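Local coordinates for protein potential RNA-dependent RNA polymerase (Human picobirnavirus, PDB 5I62) that catalyses RNA-templated synthesis of RNA from ribonucleoside triphosphates, serving both transcription and genome replication of a double-stranded RNA virus, at residues W234-M237 with E238-D241; R243-K246 with M247-K251; V334-V337 with L338-E341; Y390-K393 with Q394-T397; H403-D406 with Y407-D410. One frame throughout, in Å; residues are numbered along the deposited sequence.

Interaction 1: W234-M237 with E238-D241; sequences WVSM and EAVD
S236 closes the start of a helix by holding the amide of A239. S236 OG accepts from A239 N at 2.9 Å, with an N-H...O angle of 159°. The hydroxyl sits between the backbone N and the carbonyl carbon of its own residue (chi1 72°), which turns it back toward the first helical turn. The carbonyl of the same residue is also used: V240 N donates to S236 O at 3.1 Å. One step on, D241 N donates to M237 O at 2.9 Å, so regular helical bonding begins at once. Two apolar touches accompany these bonds. V235 CB meets A239 CB at 4.0 Å beside the cap. M237 bends at chi2 and chi3, and its CE reaches V240 CG2 at 4.0 Å, the two side chains lying alongside and pointing the same way. E238 folds back so that its OE1 lies 3.6 Å from S236 CB. Farther out, K455 forms a salt bridge with E238 OE2, and G415 N donates to D241 OD2. W234 points away from the turn; its NE1 bonds to the side chain of N328 and its indole packs on L357, the residue just before the GDD sequence. The arrangement is a serine N-cap, here opening helix 237-250 in the palm of the polymerase.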
loop_
_atom_site.group_PDB
_atom_site.type_symbol
_atom_site.label_atom_id
_atom_site.label_comp_id
_atom_site.label_asym_id
_atom_site.label_seq_id
_atom_site.Cartn_x
_atom_site.Cartn_y
_atom_site.Cartn_z
ATOM N N TRP A 234 10.062 -4.230 -1.714
ATOM C CA TRP A 234 10.454 -2.975 -2.347
ATOM C C TRP A 234 11.207 -3.198 -3.649
ATOM O O TRP A 234 11.412 -2.242 -4.400
ATOM C CB TRP A 234 11.337 -2.134 -1.417
ATOM C CG TRP A 234 10.617 -1.524 -0.260
ATOM C CD1 TRP A 234 9.270 -1.527 -0.036
ATOM C CD2 TRP A 234 11.207 -0.829 0.844
ATOM N NE1 TRP A 234 8.984 -0.870 1.141
ATOM C CE2 TRP A 234 10.157 -0.434 1.701
ATOM C CE3 TRP A 234 12.517 -0.501 1.188
ATOM C CZ2 TRP A 234 10.384 0.267 2.889
ATOM C CZ3 TRP A 234 12.739 0.191 2.360
ATOM C CH2 TRP A 234 11.678 0.566 3.200
ATOM N N VAL A 235 11.639 -4.423 -3.927
ATOM C CA VAL A 235 12.404 -4.675 -5.139
ATOM C C VAL A 235 11.477 -5.254 -6.200
ATOM O O VAL A 235 11.305 -4.666 -7.269
ATOM C CB VAL A 235 13.600 -5.605 -4.870
ATOM C CG1 VAL A 235 14.388 -5.858 -6.169
ATOM C CG2 VAL A 235 14.510 -4.998 -3.802
ATOM N N SER A 236 10.871 -6.406 -5.914
ATOM C CA SER A 236 10.037 -7.077 -6.906
ATOM C C SER A 236 9.357 -8.275 -6.272
ATOM O O SER A 236 9.775 -8.759 -5.222
ATOM C CB SER A 236 10.867 -7.546 -8.103
ATOM O OG SER A 236 11.671 -8.642 -7.713
ATOM N N MET A 237 8.321 -8.773 -6.949
ATOM C CA MET A 237 7.670 -9.990 -6.483
ATOM C C MET A 237 8.589 -11.197 -6.634
ATOM O O MET A 237 8.457 -12.184 -5.898
ATOM C CB MET A 237 6.363 -10.206 -7.235
ATOM C CG MET A 237 5.316 -9.119 -6.974
ATOM S SD MET A 237 4.667 -9.166 -5.285
ATOM C CE MET A 237 5.628 -7.879 -4.482
ATOM N N GLU A 238 9.530 -11.135 -7.571
ATOM C CA GLU A 238 10.496 -12.222 -7.700
ATOM C C GLU A 238 11.487 -12.222 -6.535
ATOM O O GLU A 238 11.897 -13.289 -6.060
ATOM C CB GLU A 238 11.204 -12.122 -9.052
ATOM C CG GLU A 238 10.284 -12.423 -10.257
ATOM C CD GLU A 238 9.241 -11.324 -10.534
ATOM O OE1 GLU A 238 9.538 -10.123 -10.319
ATOM O OE2 GLU A 238 8.116 -11.667 -10.972
ATOM N N ALA A 239 11.872 -11.039 -6.050
ATOM C CA ALA A 239 12.703 -10.980 -4.845
ATOM C C ALA A 239 11.940 -11.497 -3.630
ATOM O O ALA A 239 12.523 -12.135 -2.744
ATOM C CB ALA A 239 13.199 -9.559 -4.597
ATOM N N VAL A 240 10.635 -11.218 -3.566
ATOM C CA VAL A 240 9.809 -11.748 -2.482
ATOM C C VAL A 240 9.795 -13.266 -2.533
ATOM O O VAL A 240 9.929 -13.938 -1.506
ATOM C CB VAL A 240 8.374 -11.189 -2.555
ATOM C CG1 VAL A 240 7.462 -11.948 -1.573
ATOM C CG2 VAL A 240 8.353 -9.709 -2.239
ATOM N N ASP A 241 9.578 -13.817 -3.732
ATOM C CA ASP A 241 9.481 -15.260 -3.919
ATOM C C ASP A 241 10.785 -15.951 -3.549
ATOM O O ASP A 241 10.777 -17.046 -2.980
ATOM C CB ASP A 241 9.113 -15.586 -5.368
ATOM C CG ASP A 241 7.732 -15.054 -5.762
ATOM O OD1 ASP A 241 6.982 -14.623 -4.852
ATOM O OD2 ASP A 241 7.390 -15.075 -6.976
#

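Interaction 2: R243-K246 with M247-K251; sequences RITK and MFDTK
R243 and M247 meet through the backbone, M247 N donating to R243 O at 2.9 Å. The guanidinium of R243 leads away from this turn and makes weak hydrogen bonds to the carbonyls of G229 and L230. I244 is the apolar centre of the contact. Its CG2 lies anti to the backbone N and touches F248 CE2 at 3.8 Å, the two side chains running side by side. M247 CE sits over one face of the same ring, 4.1 Å above its plane and offset toward the rim. This is the inner face of amphipathic helix 237-250 in the palm domain: M247 and F248 pack on V257 of the central strand 257-261, while I244 and F248 reach C396. T245 lies on another side, with CG2 3.8 Å from D249 OD2. T245 OG1 is bonded elsewhere, to the carbonyl of D241 and the amide of C413. K246 comes last. Its aliphatic CD approaches D249 OD2 at 3.9 Å, but NZ stays 5.5 Å from D249 OD2, so the charges attract at most from a distance; D249 has its salt bridge with R408. K246 O takes two donors from one residue, T250 N at 2.9 Å and T250 OG1 at 2.8 Å, which arrive from opposite faces of the carbonyl plane.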
loop_
_atom_site.group_PDB
_atom_site.type_symbol
_atom_site.label_atom_id
_atom_site.label_comp_id
_atom_site.label_asym_id
_atom_site.label_seq_id
_atom_site.Cartn_x
_atom_site.Cartn_y
_atom_site.Cartn_z
ATOM N N ARG A 243 12.917 -15.012 -1.274
ATOM C CA ARG A 243 13.050 -15.076 0.176
ATOM C C ARG A 243 12.035 -16.036 0.795
ATOM O O ARG A 243 12.353 -16.729 1.770
ATOM C CB ARG A 243 12.939 -13.691 0.799
ATOM C CG ARG A 243 13.340 -13.699 2.270
ATOM C CD ARG A 243 14.011 -12.425 2.707
ATOM N NE ARG A 243 15.192 -12.090 1.910
ATOM C CZ ARG A 243 15.832 -10.923 1.994
ATOM N NH1 ARG A 243 15.402 -9.995 2.845
ATOM N NH2 ARG A 243 16.892 -10.677 1.229
ATOM N N ILE A 244 10.808 -16.085 0.261
ATOM C CA ILE A 244 9.850 -17.109 0.698
ATOM C C ILE A 244 10.480 -18.495 0.587
ATOM O O ILE A 244 10.383 -19.325 1.503
ATOM C CB ILE A 244 8.551 -17.054 -0.130
ATOM C CG1 ILE A 244 7.797 -15.729 0.053
ATOM C CG2 ILE A 244 7.652 -18.251 0.218
ATOM C CD1 ILE A 244 7.285 -15.509 1.443
ATOM N N THR A 245 11.107 -18.768 -0.561
ATOM C CA THR A 245 11.766 -20.051 -0.792
ATOM C C THR A 245 12.815 -20.336 0.285
ATOM O O THR A 245 12.855 -21.432 0.854
ATOM C CB THR A 245 12.410 -20.070 -2.186
ATOM O OG1 THR A 245 11.462 -19.665 -3.191
ATOM C CG2 THR A 245 12.930 -21.472 -2.518
ATOM N N LYS A 246 13.668 -19.353 0.576
ATOM C CA LYS A 246 14.709 -19.536 1.588
ATOM C C LYS A 246 14.110 -19.764 2.967
ATOM O O LYS A 246 14.652 -20.548 3.758
ATOM C CB LYS A 246 15.651 -18.329 1.598
ATOM C CG LYS A 246 16.517 -18.226 0.341
ATOM C CD LYS A 246 17.190 -19.590 0.095
ATOM C CE LYS A 246 17.690 -19.755 -1.335
ATOM N NZ LYS A 246 18.857 -18.878 -1.656
ATOM N N MET A 247 12.978 -19.113 3.257
ATOM C CA MET A 247 12.303 -19.309 4.536
ATOM C C MET A 247 11.852 -20.757 4.692
ATOM O O MET A 247 12.030 -21.370 5.758
ATOM C CB MET A 247 11.122 -18.336 4.642
ATOM C CG MET A 247 10.371 -18.411 5.978
ATOM S SD MET A 247 8.804 -17.494 5.902
ATOM C CE MET A 247 7.909 -18.550 4.756
ATOM N N PHE A 248 11.296 -21.336 3.625
ATOM C CA PHE A 248 10.920 -22.742 3.682
ATOM C C PHE A 248 12.146 -23.651 3.764
ATOM O O PHE A 248 12.118 -24.672 4.465
ATOM C CB PHE A 248 10.054 -23.105 2.483
ATOM C CG PHE A 248 8.613 -22.737 2.660
ATOM C CD1 PHE A 248 7.852 -23.348 3.646
ATOM C CD2 PHE A 248 8.024 -21.771 1.871
ATOM C CE1 PHE A 248 6.518 -23.008 3.831
ATOM C CE2 PHE A 248 6.685 -21.432 2.043
ATOM C CZ PHE A 248 5.940 -22.040 3.032
ATOM N N ASP A 249 13.222 -23.295 3.055
ATOM C CA ASP A 249 14.450 -24.095 3.073
ATOM C C ASP A 249 15.116 -24.113 4.445
ATOM O O ASP A 249 15.800 -25.091 4.791
ATOM C CB ASP A 249 15.454 -23.556 2.049
ATOM C CG ASP A 249 15.010 -23.765 0.611
ATOM O OD1 ASP A 249 14.122 -24.616 0.366
ATOM O OD2 ASP A 249 15.575 -23.079 -0.277
ATOM N N THR A 250 14.972 -23.037 5.222
ATOM C CA THR A 250 15.714 -22.870 6.465
ATOM C C THR A 250 14.824 -22.879 7.702
ATOM O O THR A 250 15.300 -22.573 8.793
ATOM C CB THR A 250 16.541 -21.584 6.426
ATOM O OG1 THR A 250 15.665 -20.439 6.331
ATOM C CG2 THR A 250 17.490 -21.589 5.242
ATOM N N LYS A 251 13.552 -23.230 7.580
ATOM C CA LYS A 251 12.735 -23.216 8.775
ATOM C C LYS A 251 12.873 -24.529 9.532
ATOM O O LYS A 251 13.214 -25.566 8.957
ATOM C CB LYS A 251 11.273 -22.955 8.461
ATOM C CG LYS A 251 10.512 -24.125 7.939
ATOM C CD LYS A 251 9.020 -23.826 8.056
ATOM C CE LYS A 251 8.210 -25.063 7.782
ATOM N NZ LYS A 251 8.367 -26.074 8.864
#

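Interaction 3: V334-V337 with L338-E341; sequences VHRV and LQHE
L338 packs tightly against the turn before it, its CB 3.3 Å from H335 O and its CG 3.6 Å from V334 O. The backbone bond of E341 N to V337 O, 2.8 Å, closes the next turn on this dense side. V334 and V337 press on V276 of helix 271-284, V337 also meets helix 108-116, and L338 fits against Y377. Helix 327-345 is probably the motif B helix of the palm, following that motif's glycine-rich loop. Its polar side differs, with charged and amide groups and a bridging water. R336 NH1 donates to Q339 OE1 at 3.2 Å. The donor lies nearly on the C=O line (171°), and the oxygen sits at the guanidinium edge, although guanidinium and amide planes are turned 40° apart. The other end of the amide, Q339 NE2, donates to a water at 3.1 Å and also to the carbonyl of Q355. The same water hydrogen-bonds to H335 NE2 at 2.8 Å, in the plane of the ring at its edge. H335 ND1 bonds to the carbonyl of G358, first residue of the catalytic GDD, and the ring meets F262 edge-to-face. R336 CG, anti to the backbone N (chi1 -177°), comes to 4.0 Å from H340 CD2; the chain then bends at chi2. R336 NE and H340 NE2 share E117 OE1, the former in a salt bridge, which probably tempers the charge here.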
loop_
_atom_site.group_PDB
_atom_site.type_symbol
_atom_site.label_atom_id
_atom_site.label_comp_id
_atom_site.label_asym_id
_atom_site.label_seq_id
_atom_site.Cartn_x
_atom_site.Cartn_y
_atom_site.Cartn_z
ATOM N N VAL A 334 9.568 -0.673 11.750
ATOM C CA VAL A 334 9.078 -1.041 13.073
ATOM C C VAL A 334 8.507 -2.455 13.068
ATOM O O VAL A 334 8.671 -3.209 14.038
ATOM C CB VAL A 334 8.053 -0.012 13.582
ATOM C CG1 VAL A 334 7.389 -0.509 14.898
ATOM C CG2 VAL A 334 8.723 1.338 13.804
ATOM N N HIS A 335 7.829 -2.838 11.988
ATOM C CA HIS A 335 7.324 -4.208 11.866
ATOM C C HIS A 335 8.462 -5.226 11.983
ATOM O O HIS A 335 8.309 -6.280 12.620
ATOM C CB HIS A 335 6.582 -4.343 10.532
ATOM C CG HIS A 335 5.707 -5.549 10.418
ATOM N ND1 HIS A 335 4.661 -5.614 9.525
ATOM C CD2 HIS A 335 5.738 -6.748 11.048
ATOM C CE1 HIS A 335 4.067 -6.790 9.628
ATOM N NE2 HIS A 335 4.703 -7.498 10.543
ATOM N N ARG A 336 9.626 -4.910 11.406
ATOM C CA ARG A 336 10.756 -5.823 11.507
ATOM C C ARG A 336 11.218 -5.958 12.960
ATOM O O ARG A 336 11.536 -7.063 13.408
ATOM C CB ARG A 336 11.897 -5.372 10.600
ATOM C CG ARG A 336 13.113 -6.335 10.607
ATOM C CD ARG A 336 12.725 -7.750 10.164
ATOM N NE ARG A 336 13.866 -8.479 9.603
ATOM C CZ ARG A 336 13.763 -9.593 8.885
ATOM N NH1 ARG A 336 12.570 -10.125 8.649
ATOM N NH2 ARG A 336 14.853 -10.161 8.390
ATOM N N VAL A 337 11.212 -4.853 13.720
ATOM C CA VAL A 337 11.491 -4.926 15.161
ATOM C C VAL A 337 10.498 -5.847 15.867
ATOM O O VAL A 337 10.875 -6.649 16.734
ATOM C CB VAL A 337 11.489 -3.519 15.784
ATOM C CG1 VAL A 337 11.719 -3.608 17.300
ATOM C CG2 VAL A 337 12.567 -2.649 15.127
ATOM N N LEU A 338 9.210 -5.718 15.534
ATOM C CA LEU A 338 8.189 -6.579 16.125
ATOM C C LEU A 338 8.512 -8.058 15.904
ATOM O O LEU A 338 8.345 -8.890 16.806
ATOM C CB LEU A 338 6.814 -6.239 15.534
ATOM C CG LEU A 338 6.117 -4.941 15.944
ATOM C CD1 LEU A 338 4.837 -4.761 15.115
ATOM C CD2 LEU A 338 5.796 -4.953 17.440
ATOM N N GLN A 339 8.957 -8.405 14.694
ATOM C CA GLN A 339 9.277 -9.797 14.389
ATOM C C GLN A 339 10.456 -10.269 15.225
ATOM O O GLN A 339 10.431 -11.366 15.793
ATOM C CB GLN A 339 9.563 -9.951 12.886
ATOM C CG GLN A 339 8.345 -9.619 11.983
ATOM C CD GLN A 339 8.584 -9.985 10.524
ATOM O OE1 GLN A 339 9.697 -9.885 10.025
ATOM N NE2 GLN A 339 7.540 -10.468 9.855
ATOM N N HIS A 340 11.510 -9.454 15.310
ATOM C CA HIS A 340 12.648 -9.819 16.147
ATOM C C HIS A 340 12.226 -9.986 17.597
ATOM O O HIS A 340 12.659 -10.928 18.279
ATOM C CB HIS A 340 13.743 -8.758 16.055
ATOM C CG HIS A 340 14.595 -8.877 14.836
ATOM N ND1 HIS A 340 15.395 -9.973 14.598
ATOM C CD2 HIS A 340 14.758 -8.050 13.774
ATOM C CE1 HIS A 340 16.026 -9.811 13.446
ATOM N NE2 HIS A 340 15.656 -8.651 12.927
ATOM N N GLU A 341 11.374 -9.077 18.082
ATOM C CA GLU A 341 10.977 -9.094 19.486
ATOM C C GLU A 341 10.179 -10.345 19.820
ATOM O O GLU A 341 10.343 -10.919 20.903
ATOM C CB GLU A 341 10.169 -7.844 19.830
ATOM C CG GLU A 341 9.743 -7.783 21.289
ATOM C CD GLU A 341 8.751 -6.656 21.534
ATOM O OE1 GLU A 341 7.660 -6.664 20.906
ATOM O OE2 GLU A 341 9.078 -5.749 22.331
HETATM O O HOH W 1 4.731 -10.255 11.079
#

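Interaction 4: Y390-K393 with Q394-T397; sequences YVSK and QDCT
Q394 and S392 face each other across a tight reversal. Q394 N donates to S392 OG at 3.1 Å, the bond that defines an ST turn. The Q394 side chain bends at chi2 and curls back over K393. A water links the two residues, accepting from K393 N and donating to Q394 OE1. D395 follows and makes the bonds to both S392 and Y390. Its amide also binds the serine hydroxyl, D395 N to S392 OG at 3.0 Å, so one oxygen receives two successive backbone N-H groups. S392 OG is placed for this by lying anti to its backbone N (chi1 169°). The turn joins two sheets of the palm: strand 390-392 is the edge strand next to 257-261, and strand 395-398 opens the hairpin that probably corresponds to motif E of viral RNA polymerases. The strand axes run nearly antiparallel, at 160°. The D395 carboxylate reaches back to the first strand. Y390 OH donates to D395 OD1 at a short 2.5 Å, and D395 OD1 accepts through its syn lone pair. The oxygen lies at the ring edge, in its plane, and the ring and carboxylate are nearly coplanar (16°). The other oxygen, D395 OD2, receives a water at 2.7 Å that also bonds S392 OG, and it bonds T64 besides. C396 offers only its backbone, with CA 4.3 Å from Y390 CE2 at the ring edge. T397 lies more loosely, its OG1 4.5 Å from Y390 CD2 and oblique to the ring.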
loop_
_atom_site.group_PDB
_atom_site.type_symbol
_atom_site.label_atom_id
_atom_site.label_comp_id
_atom_site.label_asym_id
_atom_site.label_seq_id
_atom_site.Cartn_x
_atom_site.Cartn_y
_atom_site.Cartn_z
ATOM N N TYR A 390 -2.837 -16.615 9.840
ATOM C CA TYR A 390 -2.818 -17.874 9.112
ATOM C C TYR A 390 -1.520 -18.613 9.411
ATOM O O TYR A 390 -0.452 -18.004 9.495
ATOM C CB TYR A 390 -2.974 -17.664 7.591
ATOM C CG TYR A 390 -2.898 -18.966 6.817
ATOM C CD1 TYR A 390 -3.992 -19.832 6.758
ATOM C CD2 TYR A 390 -1.726 -19.349 6.177
ATOM C CE1 TYR A 390 -3.921 -21.037 6.063
ATOM C CE2 TYR A 390 -1.645 -20.541 5.476
ATOM C CZ TYR A 390 -2.741 -21.381 5.418
ATOM O OH TYR A 390 -2.648 -22.568 4.718
ATOM N N VAL A 391 -1.630 -19.931 9.570
ATOM C CA VAL A 391 -0.544 -20.782 10.037
ATOM C C VAL A 391 -0.505 -22.044 9.182
ATOM O O VAL A 391 -1.546 -22.636 8.892
ATOM C CB VAL A 391 -0.739 -21.111 11.535
ATOM C CG1 VAL A 391 0.129 -22.209 11.951
ATOM C CG2 VAL A 391 -0.459 -19.898 12.398
ATOM N N SER A 392 0.694 -22.454 8.778
ATOM C CA SER A 392 0.871 -23.692 8.028
ATOM C C SER A 392 2.345 -24.076 8.073
ATOM O O SER A 392 3.214 -23.211 8.197
ATOM C CB SER A 392 0.381 -23.534 6.575
ATOM O OG SER A 392 0.754 -24.616 5.725
ATOM N N LYS A 393 2.623 -25.377 7.966
ATOM C CA LYS A 393 4.005 -25.820 7.786
ATOM C C LYS A 393 4.440 -25.864 6.330
ATOM O O LYS A 393 5.645 -25.877 6.067
ATOM C CB LYS A 393 4.237 -27.209 8.396
ATOM C CG LYS A 393 4.037 -27.271 9.894
ATOM C CD LYS A 393 4.446 -28.621 10.463
ATOM C CE LYS A 393 4.006 -28.718 11.920
ATOM N NZ LYS A 393 4.412 -30.002 12.553
ATOM N N GLN A 394 3.500 -25.904 5.378
ATOM C CA GLN A 394 3.841 -26.115 3.973
ATOM C C GLN A 394 3.474 -24.967 3.045
ATOM O O GLN A 394 3.933 -24.963 1.896
ATOM C CB GLN A 394 3.177 -27.387 3.417
ATOM C CG GLN A 394 3.367 -28.669 4.240
ATOM C CD GLN A 394 2.372 -28.775 5.387
ATOM O OE1 GLN A 394 1.417 -27.978 5.492
ATOM N NE2 GLN A 394 2.584 -29.767 6.262
ATOM N N ASP A 395 2.657 -24.014 3.479
ATOM C CA ASP A 395 2.308 -22.926 2.576
ATOM C C ASP A 395 2.145 -21.631 3.362
ATOM O O ASP A 395 2.187 -21.616 4.591
ATOM C CB ASP A 395 1.067 -23.293 1.743
ATOM C CG ASP A 395 -0.189 -23.480 2.586
ATOM O OD1 ASP A 395 -0.470 -22.660 3.483
ATOM O OD2 ASP A 395 -0.906 -24.475 2.340
ATOM N N CYS A 396 1.961 -20.534 2.627
ATOM C CA CYS A 396 1.765 -19.242 3.266
ATOM C C CYS A 396 1.097 -18.303 2.276
ATOM O O CYS A 396 1.047 -18.566 1.075
ATOM C CB CYS A 396 3.094 -18.651 3.769
ATOM S SG CYS A 396 4.285 -18.309 2.445
ATOM N N THR A 397 0.563 -17.216 2.804
ATOM C CA THR A 397 0.054 -16.136 1.974
ATOM C C THR A 397 0.752 -14.867 2.409
ATOM O O THR A 397 0.934 -14.634 3.606
ATOM C CB THR A 397 -1.470 -15.989 2.090
ATOM O OG1 THR A 397 -1.813 -15.784 3.466
ATOM C CG2 THR A 397 -2.171 -17.246 1.592
HETATM O O HOH W 2 -1.403 -25.843 4.667
HETATM O O HOH W 3 0.719 -27.395 8.048
#

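Interaction 5: H403-D406 with Y407-D410; sequences HHTD and YRVD
A type I beta turn from H404 to Y407 leads out of strand 401-404, the middle strand of a three-stranded antiparallel sheet whose hairpin probably corresponds to motif E. Y407 N donates to H404 O at 2.8 Å. The donor stands well above the carbonyl plane, 60° out of it. Inside the turn the imidazole of H404 bends back to the chain: D406 N donates to H404 ND1 at 2.9 Å, almost exactly in the ring plane. H404 CB and Y407 CB touch at 3.8 Å, and both rings meet W62 edge-to-face. Y407 extends away from the turn, where its OH bonds to the carbonyl of Y456. R408 grips T405 side-on with two nitrogens. R408 NE donates to T405 O at 2.7 Å, and R408 NH2 donates to T405 OG1 at 3.0 Å. Both acceptors lie close to the guanidinium plane, so the arginine approaches with one edge. Its chain is extended from CG to NE. T405 OG1, anti to the backbone N (chi1 -169°), is turned so that it stands beside its own carbonyl as the second acceptor. Two bonds thus fix the rotation of the guanidinium, and its positive charge is probably offset by D249 of helix 237-250.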
loop_
_atom_site.group_PDB
_atom_site.type_symbol
_atom_site.label_atom_id
_atom_site.label_comp_id
_atom_site.label_asym_id
_atom_site.label_seq_id
_atom_site.Cartn_x
_atom_site.Cartn_y
_atom_site.Cartn_z
ATOM N N HIS A 403 1.887 -19.181 -1.674
ATOM C CA HIS A 403 3.115 -19.913 -1.950
ATOM C C HIS A 403 3.034 -21.270 -1.265
ATOM O O HIS A 403 2.417 -21.410 -0.212
ATOM C CB HIS A 403 4.366 -19.188 -1.447
ATOM C CG HIS A 403 4.460 -17.742 -1.830
ATOM N ND1 HIS A 403 5.366 -17.284 -2.761
ATOM C CD2 HIS A 403 3.817 -16.647 -1.366
ATOM C CE1 HIS A 403 5.261 -15.972 -2.872
ATOM N NE2 HIS A 403 4.317 -15.561 -2.046
ATOM N N HIS A 404 3.686 -22.261 -1.859
ATOM C CA HIS A 404 3.680 -23.601 -1.308
ATOM C C HIS A 404 5.048 -24.227 -1.501
ATOM O O HIS A 404 5.640 -24.111 -2.580
ATOM C CB HIS A 404 2.601 -24.456 -1.974
ATOM C CG HIS A 404 2.293 -25.716 -1.239
ATOM N ND1 HIS A 404 3.183 -26.763 -1.163
ATOM C CD2 HIS A 404 1.190 -26.109 -0.557
ATOM C CE1 HIS A 404 2.648 -27.742 -0.456
ATOM N NE2 HIS A 404 1.438 -27.371 -0.079
ATOM N N THR A 405 5.543 -24.894 -0.456
ATOM C CA THR A 405 6.890 -25.453 -0.523
ATOM C C THR A 405 7.031 -26.457 -1.669
ATOM O O THR A 405 8.123 -26.611 -2.228
ATOM C CB THR A 405 7.280 -26.080 0.826
ATOM O OG1 THR A 405 8.678 -26.382 0.818
ATOM C CG2 THR A 405 6.468 -27.360 1.128
ATOM N N ASP A 406 5.934 -27.118 -2.062
ATOM C CA ASP A 406 5.954 -28.062 -3.179
ATOM C C ASP A 406 5.637 -27.422 -4.530
ATOM O O ASP A 406 5.632 -28.128 -5.545
ATOM C CB ASP A 406 4.977 -29.210 -2.922
ATOM C CG ASP A 406 5.334 -30.008 -1.683
ATOM O OD1 ASP A 406 6.545 -30.129 -1.394
ATOM O OD2 ASP A 406 4.421 -30.517 -1.005
ATOM N N TYR A 407 5.365 -26.122 -4.574
ATOM C CA TYR A 407 5.001 -25.432 -5.814
ATOM C C TYR A 407 6.160 -24.520 -6.197
ATOM O O TYR A 407 6.190 -23.344 -5.834
ATOM C CB TYR A 407 3.711 -24.646 -5.654
ATOM C CG TYR A 407 3.157 -24.147 -6.974
ATOM C CD1 TYR A 407 3.571 -22.937 -7.515
ATOM C CD2 TYR A 407 2.225 -24.898 -7.679
ATOM C CE1 TYR A 407 3.066 -22.479 -8.739
ATOM C CE2 TYR A 407 1.713 -24.456 -8.893
ATOM C CZ TYR A 407 2.141 -23.249 -9.418
ATOM O OH TYR A 407 1.631 -22.817 -10.616
ATOM N N ARG A 408 7.115 -25.066 -6.942
ATOM C CA ARG A 408 8.322 -24.340 -7.280
ATOM C C ARG A 408 8.508 -24.347 -8.785
ATOM O O ARG A 408 8.254 -25.359 -9.438
ATOM C CB ARG A 408 9.571 -24.934 -6.584
ATOM C CG ARG A 408 9.373 -25.183 -5.091
ATOM C CD ARG A 408 10.691 -25.244 -4.321
ATOM N NE ARG A 408 10.452 -25.404 -2.886
ATOM C CZ ARG A 408 11.370 -25.209 -1.944
ATOM N NH1 ARG A 408 12.606 -24.860 -2.285
ATOM N NH2 ARG A 408 11.053 -25.370 -0.662
ATOM N N VAL A 409 8.929 -23.199 -9.316
ATOM C CA VAL A 409 9.241 -22.987 -10.727
ATOM C C VAL A 409 10.697 -22.549 -10.801
ATOM O O VAL A 409 11.069 -21.529 -10.209
ATOM C CB VAL A 409 8.316 -21.933 -11.366
ATOM C CG1 VAL A 409 8.705 -21.657 -12.831
ATOM C CG2 VAL A 409 6.864 -22.360 -11.258
ATOM N N ASP A 410 11.523 -23.322 -11.513
ATOM C CA ASP A 410 12.980 -23.143 -11.508
ATOM C C ASP A 410 13.507 -22.978 -10.085
ATOM O O ASP A 410 14.355 -22.133 -9.802
ATOM C CB ASP A 410 13.409 -21.969 -12.390
ATOM C CG ASP A 410 13.165 -22.231 -13.873
ATOM O OD1 ASP A 410 13.071 -23.417 -14.261
ATOM O OD2 ASP A 410 13.073 -21.255 -14.652
HETATM O O HOH W 4 5.033 -21.390 -4.298
#

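Interactions 1 and 2 follow each other on helix 237-250, their centres 14 Å apart. Interactions 4 and 5 pack against this helix. F248 CZ lies 3.8 Å from D395 CA, D249 OD1 meets R408 NH1 at 3.1 Å, and D241 OD1 touches H403 CE1. Interactions 4 and 5 are joined as neighbouring strands: C396 O and H403 N are 2.9 Å apart, a probable hydrogen bond. Interaction 3 stands apart. Its centre is 18 Å from that of interaction 2, and their nearest atoms are about 6 Å apart. The helix of interaction 3 lies beside the catalytic GDD sequence.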